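Tyrocidine synthetase 3 (Brevibacillus brevis, PDB 2JGP) probably carries the growing tyrocidine chain on its peptidyl carrier domain and forms peptide bonds in its condensation domain during nonribosomal synthesis of this antibiotic. Local coordinates at residues V332-Y344 with T491-A503. Residues are numbered along the deposited sequence; the frame is centred on the assembly and turned at random.
Sequences VLLAAYNVLLAKY and TMERFSRHFLTIA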
loop_
_atom_site.group_PDB
_atom_site.type_symbol
_atom_site.label_atom_id
_atom_site.label_comp_id
_atom_site.label_asym_id
_atom_site.label_seq_id
_atom_site.Cartn_x
_atom_site.Cartn_y
_atom_site.Cartn_z
ATOM N N VAL A 332 -14.342 7.900 3.364
ATOM C CA VAL A 332 -15.793 7.716 3.324
ATOM C C VAL A 332 -16.113 6.242 3.066
ATOM O O VAL A 332 -16.902 5.627 3.783
ATOM C CB VAL A 332 -16.432 8.594 2.225
ATOM C CG1 VAL A 332 -17.905 8.216 2.005
ATOM C CG2 VAL A 332 -16.290 10.086 2.576
ATOM N N LEU A 333 -15.464 5.680 2.052
ATOM C CA LEU A 333 -15.649 4.270 1.694
ATOM C C LEU A 333 -15.190 3.314 2.803
ATOM O O LEU A 333 -15.859 2.313 3.085
ATOM C CB LEU A 333 -14.914 3.956 0.398
ATOM C CG LEU A 333 -15.352 4.725 -0.842
ATOM C CD1 LEU A 333 -14.427 4.403 -2.001
ATOM C CD2 LEU A 333 -16.797 4.420 -1.193
ATOM N N LEU A 334 -14.052 3.611 3.427
ATOM C CA LEU A 334 -13.586 2.806 4.555
ATOM C C LEU A 334 -14.594 2.860 5.693
ATOM O O LEU A 334 -14.876 1.846 6.337
ATOM C CB LEU A 334 -12.213 3.281 5.048
ATOM C CG LEU A 334 -11.641 2.563 6.279
ATOM C CD1 LEU A 334 -11.532 1.045 6.044
ATOM C CD2 LEU A 334 -10.292 3.169 6.647
ATOM N N ALA A 335 -15.124 4.054 5.947
ATOM C CA ALA A 335 -16.150 4.241 6.957
ATOM C C ALA A 335 -17.388 3.404 6.624
ATOM O O ALA A 335 -17.900 2.689 7.479
ATOM C CB ALA A 335 -16.514 5.725 7.073
ATOM N N ALA A 336 -17.853 3.488 5.378
ATOM C CA ALA A 336 -19.011 2.712 4.922
ATOM C C ALA A 336 -18.738 1.209 5.008
ATOM O O ALA A 336 -19.625 0.418 5.327
ATOM C CB ALA A 336 -19.385 3.095 3.487
ATOM N N TYR A 337 -17.501 0.822 4.724
ATOM C CA TYR A 337 -17.122 -0.578 4.798
ATOM C C TYR A 337 -17.187 -1.068 6.246
ATOM O O TYR A 337 -17.710 -2.152 6.510
ATOM C CB TYR A 337 -15.737 -0.789 4.182
ATOM C CG TYR A 337 -15.309 -2.234 4.132
ATOM C CD1 TYR A 337 -16.073 -3.182 3.460
ATOM C CD2 TYR A 337 -14.133 -2.651 4.747
ATOM C CE1 TYR A 337 -15.681 -4.517 3.413
ATOM C CE2 TYR A 337 -13.736 -3.984 4.704
ATOM C CZ TYR A 337 -14.512 -4.907 4.030
ATOM O OH TYR A 337 -14.128 -6.230 3.988
ATOM N N ASN A 338 -16.696 -0.264 7.186
ATOM C CA ASN A 338 -16.811 -0.602 8.610
ATOM C C ASN A 338 -18.252 -0.805 9.102
ATOM O O ASN A 338 -18.516 -1.711 9.901
ATOM C CB ASN A 338 -16.120 0.439 9.489
ATOM C CG ASN A 338 -14.646 0.170 9.653
ATOM O OD1 ASN A 338 -14.218 -0.383 10.668
ATOM N ND2 ASN A 338 -13.861 0.556 8.660
ATOM N N VAL A 339 -19.181 0.031 8.644
ATOM C CA VAL A 339 -20.593 -0.153 9.026
ATOM C C VAL A 339 -21.196 -1.412 8.373
ATOM O O VAL A 339 -21.994 -2.111 8.995
ATOM C CB VAL A 339 -21.486 1.119 8.821
ATOM C CG1 VAL A 339 -20.862 2.132 7.879
ATOM C CG2 VAL A 339 -22.914 0.750 8.389
ATOM N N LEU A 340 -20.775 -1.711 7.144
ATOM C CA LEU A 340 -21.167 -2.946 6.457
ATOM C C LEU A 340 -20.772 -4.167 7.290
ATOM O O LEU A 340 -21.604 -5.031 7.579
ATOM C CB LEU A 340 -20.497 -3.025 5.082
ATOM C CG LEU A 340 -21.110 -3.859 3.940
ATOM C CD1 LEU A 340 -20.020 -4.588 3.180
ATOM C CD2 LEU A 340 -22.193 -4.821 4.371
ATOM N N LEU A 341 -19.500 -4.220 7.677
ATOM C CA LEU A 341 -18.981 -5.327 8.483
ATOM C C LEU A 341 -19.655 -5.383 9.853
ATOM O O LEU A 341 -19.963 -6.465 10.349
ATOM C CB LEU A 341 -17.461 -5.208 8.657
ATOM C CG LEU A 341 -16.586 -5.324 7.400
ATOM C CD1 LEU A 341 -15.132 -5.079 7.756
ATOM C CD2 LEU A 341 -16.762 -6.677 6.724
ATOM N N ALA A 342 -19.867 -4.216 10.460
ATOM C CA ALA A 342 -20.528 -4.121 11.764
ATOM C C ALA A 342 -21.925 -4.743 11.742
ATOM O O ALA A 342 -22.327 -5.425 12.688
ATOM C CB ALA A 342 -20.606 -2.667 12.214
ATOM N N LYS A 343 -22.657 -4.509 10.658
ATOM C CA LYS A 343 -24.016 -5.034 10.524
ATOM C C LYS A 343 -24.025 -6.539 10.242
ATOM O O LYS A 343 -24.824 -7.276 10.823
ATOM C CB LYS A 343 -24.787 -4.262 9.451
ATOM C CG LYS A 343 -25.205 -2.871 9.917
ATOM C CD LYS A 343 -26.043 -2.135 8.885
ATOM C CE LYS A 343 -26.367 -0.729 9.359
ATOM N NZ LYS A 343 -27.205 -0.741 10.590
ATOM N N TYR A 344 -23.132 -6.996 9.369
ATOM C CA TYR A 344 -22.995 -8.430 9.096
ATOM C C TYR A 344 -22.512 -9.197 10.321
ATOM O O TYR A 344 -23.055 -10.251 10.654
ATOM C CB TYR A 344 -22.053 -8.678 7.904
ATOM C CG TYR A 344 -22.797 -8.788 6.602
ATOM C CD1 TYR A 344 -23.304 -7.663 5.976
ATOM C CD2 TYR A 344 -23.038 -10.031 6.021
ATOM C CE1 TYR A 344 -24.009 -7.758 4.790
ATOM C CE2 TYR A 344 -23.747 -10.143 4.839
ATOM C CZ TYR A 344 -24.233 -9.003 4.226
ATOM O OH TYR A 344 -24.937 -9.112 3.046
ATOM N N THR A 491 -24.062 -14.942 -1.595
ATOM C CA THR A 491 -23.835 -14.177 -0.364
ATOM C C THR A 491 -22.969 -12.940 -0.586
ATOM O O THR A 491 -23.217 -11.885 0.002
ATOM C CB THR A 491 -23.182 -15.059 0.727
ATOM O OG1 THR A 491 -24.126 -16.041 1.166
ATOM C CG2 THR A 491 -22.724 -14.215 1.933
ATOM N N MET A 492 -21.957 -13.072 -1.438
ATOM C CA MET A 492 -21.013 -11.986 -1.683
ATOM C C MET A 492 -21.579 -10.933 -2.634
ATOM O O MET A 492 -21.307 -9.744 -2.474
ATOM C CB MET A 492 -19.687 -12.544 -2.199
ATOM C CG MET A 492 -18.913 -13.306 -1.136
ATOM S SD MET A 492 -18.182 -12.205 0.093
ATOM C CE MET A 492 -19.389 -12.271 1.413
ATOM N N GLU A 493 -22.363 -11.362 -3.619
ATOM C CA GLU A 493 -23.099 -10.408 -4.457
ATOM C C GLU A 493 -24.094 -9.598 -3.618
ATOM O O GLU A 493 -24.252 -8.403 -3.835
ATOM C CB GLU A 493 -23.793 -11.113 -5.626
ATOM C CG GLU A 493 -22.811 -11.587 -6.704
ATOM C CD GLU A 493 -23.465 -12.380 -7.824
ATOM O OE1 GLU A 493 -24.663 -12.725 -7.716
ATOM O OE2 GLU A 493 -22.769 -12.670 -8.820
ATOM N N ARG A 494 -24.735 -10.241 -2.646
ATOM C CA ARG A 494 -25.653 -9.552 -1.734
ATOM C C ARG A 494 -24.907 -8.609 -0.784
ATOM O O ARG A 494 -25.381 -7.507 -0.501
ATOM C CB ARG A 494 -26.477 -10.567 -0.930
ATOM C CG ARG A 494 -27.526 -9.940 -0.020
ATOM C CD ARG A 494 -28.348 -10.988 0.725
ATOM N NE ARG A 494 -29.128 -11.824 -0.194
ATOM C CZ ARG A 494 -28.858 -13.087 -0.520
ATOM N NH1 ARG A 494 -27.815 -13.734 -0.006
ATOM N NH2 ARG A 494 -29.655 -13.720 -1.374
ATOM N N PHE A 495 -23.757 -9.073 -0.291
ATOM C CA PHE A 495 -22.835 -8.286 0.535
ATOM C C PHE A 495 -22.466 -6.980 -0.163
ATOM O O PHE A 495 -22.473 -5.914 0.452
ATOM C CB PHE A 495 -21.580 -9.137 0.795
ATOM C CG PHE A 495 -20.543 -8.498 1.690
ATOM C CD1 PHE A 495 -20.723 -8.448 3.065
ATOM C CD2 PHE A 495 -19.351 -8.016 1.156
ATOM C CE1 PHE A 495 -19.748 -7.895 3.893
ATOM C CE2 PHE A 495 -18.369 -7.463 1.971
ATOM C CZ PHE A 495 -18.567 -7.408 3.346
ATOM N N SER A 496 -22.159 -7.077 -1.454
ATOM C CA SER A 496 -21.790 -5.914 -2.266
ATOM C C SER A 496 -22.955 -4.938 -2.461
ATOM O O SER A 496 -22.773 -3.729 -2.336
ATOM C CB SER A 496 -21.263 -6.369 -3.628
ATOM O OG SER A 496 -20.168 -7.257 -3.475
ATOM N N ARG A 497 -24.140 -5.465 -2.773
ATOM C CA ARG A 497 -25.350 -4.647 -2.897
ATOM C C ARG A 497 -25.647 -3.918 -1.590
ATOM O O ARG A 497 -26.077 -2.768 -1.605
ATOM C CB ARG A 497 -26.568 -5.500 -3.286
ATOM C CG ARG A 497 -26.491 -6.135 -4.673
ATOM C CD ARG A 497 -27.859 -6.630 -5.154
ATOM N NE ARG A 497 -28.397 -7.717 -4.329
ATOM C CZ ARG A 497 -28.080 -9.007 -4.456
ATOM N NH1 ARG A 497 -27.212 -9.417 -5.379
ATOM N NH2 ARG A 497 -28.636 -9.902 -3.644
ATOM N N HIS A 498 -25.424 -4.598 -0.464
ATOM C CA HIS A 498 -25.622 -3.990 0.848
ATOM C C HIS A 498 -24.645 -2.841 1.100
ATOM O O HIS A 498 -25.009 -1.848 1.730
ATOM C CB HIS A 498 -25.534 -5.034 1.965
ATOM C CG HIS A 498 -26.739 -5.922 2.057
ATOM N ND1 HIS A 498 -27.933 -5.625 1.435
ATOM C CD2 HIS A 498 -26.940 -7.084 2.719
ATOM C CE1 HIS A 498 -28.812 -6.578 1.695
ATOM N NE2 HIS A 498 -28.235 -7.475 2.475
ATOM N N PHE A 499 -23.420 -2.956 0.596
ATOM C CA PHE A 499 -22.479 -1.837 0.665
ATOM C C PHE A 499 -23.043 -0.618 -0.076
ATOM O O PHE A 499 -22.970 0.513 0.419
ATOM C CB PHE A 499 -21.107 -2.204 0.087
ATOM C CG PHE A 499 -20.131 -1.056 0.095
ATOM C CD1 PHE A 499 -19.405 -0.756 1.239
ATOM C CD2 PHE A 499 -19.967 -0.256 -1.027
ATOM C CE1 PHE A 499 -18.521 0.316 1.257
ATOM C CE2 PHE A 499 -19.085 0.824 -1.016
ATOM C CZ PHE A 499 -18.362 1.105 0.130
ATOM N N LEU A 500 -23.599 -0.857 -1.261
ATOM C CA LEU A 500 -24.152 0.221 -2.076
ATOM C C LEU A 500 -25.397 0.833 -1.446
ATOM O O LEU A 500 -25.632 2.026 -1.594
ATOM C CB LEU A 500 -24.475 -0.266 -3.490
ATOM C CG LEU A 500 -23.288 -0.758 -4.317
ATOM C CD1 LEU A 500 -23.773 -1.264 -5.672
ATOM C CD2 LEU A 500 -22.244 0.338 -4.476
ATOM N N THR A 501 -26.200 0.018 -0.761
ATOM C CA THR A 501 -27.355 0.542 -0.037
ATOM C C THR A 501 -26.890 1.430 1.128
ATOM O O THR A 501 -27.420 2.518 1.331
ATOM C CB THR A 501 -28.311 -0.578 0.454
ATOM O OG1 THR A 501 -27.620 -1.461 1.342
ATOM C CG2 THR A 501 -28.843 -1.385 -0.718
ATOM N N ILE A 502 -25.880 0.977 1.871
ATOM C CA ILE A 502 -25.328 1.782 2.958
ATOM C C ILE A 502 -24.783 3.100 2.397
ATOM O O ILE A 502 -25.049 4.175 2.942
ATOM C CB ILE A 502 -24.227 1.020 3.739
ATOM C CG1 ILE A 502 -24.849 -0.107 4.566
ATOM C CG2 ILE A 502 -23.457 1.975 4.656
ATOM C CD1 ILE A 502 -23.847 -1.149 5.037
ATOM N N ALA A 503 -24.044 3.005 1.295
ATOM C CA ALA A 503 -23.452 4.170 0.644
ATOM C C ALA A 503 -24.512 5.185 0.219
ATOM O O ALA A 503 -24.354 6.383 0.440
ATOM C CB ALA A 503 -22.616 3.734 -0.562
HETATM O O HOH W 1 -24.942 -11.567 1.952
#
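Tyr-344 and Phe-495 meet as a T-shaped pair, a clear example of aromatic rings joining two helices that cross steeply, here at 121° with the segment axes approaching to 9.5 Å. The edge of Phe-495 points at the face of Tyr-344: Phe-495 CD1 stands over the middle of the Tyr-344 ring, 3.6 Å above its plane, with the planes 77° apart. Polar linkage is indirect: one water, in the plane of the Tyr-344 ring, lies 2.7 Å from its OH and donates to Thr-491 O.

Apolar interlocking does the rest. Leu-340 is a knob among Phe-495, His-498, Phe-499 and Ile-502, its CB 3.8 Å from Ile-502 CD1. In return, Phe-499 enters the hole made by Leu-333, Ala-336, Tyr-337 and Leu-340; with CG anti to the backbone N (chi1 178°), its ring reaches across so that CE1 comes 3.7 Å from Ala-336 CB. Ile-502 extends the seam, placing CD1 3.5 Å from Leu-340 CA and 4.0 Å from Val-339 CG2.

Within the condensation domain, helices 329-345 and 489-508 also pack against a mixed sheet: Leu-333 touches strand 430-435, Phe-499 touches strand 476-483, and helix 387-403 covers Leu-334 and Ala-335.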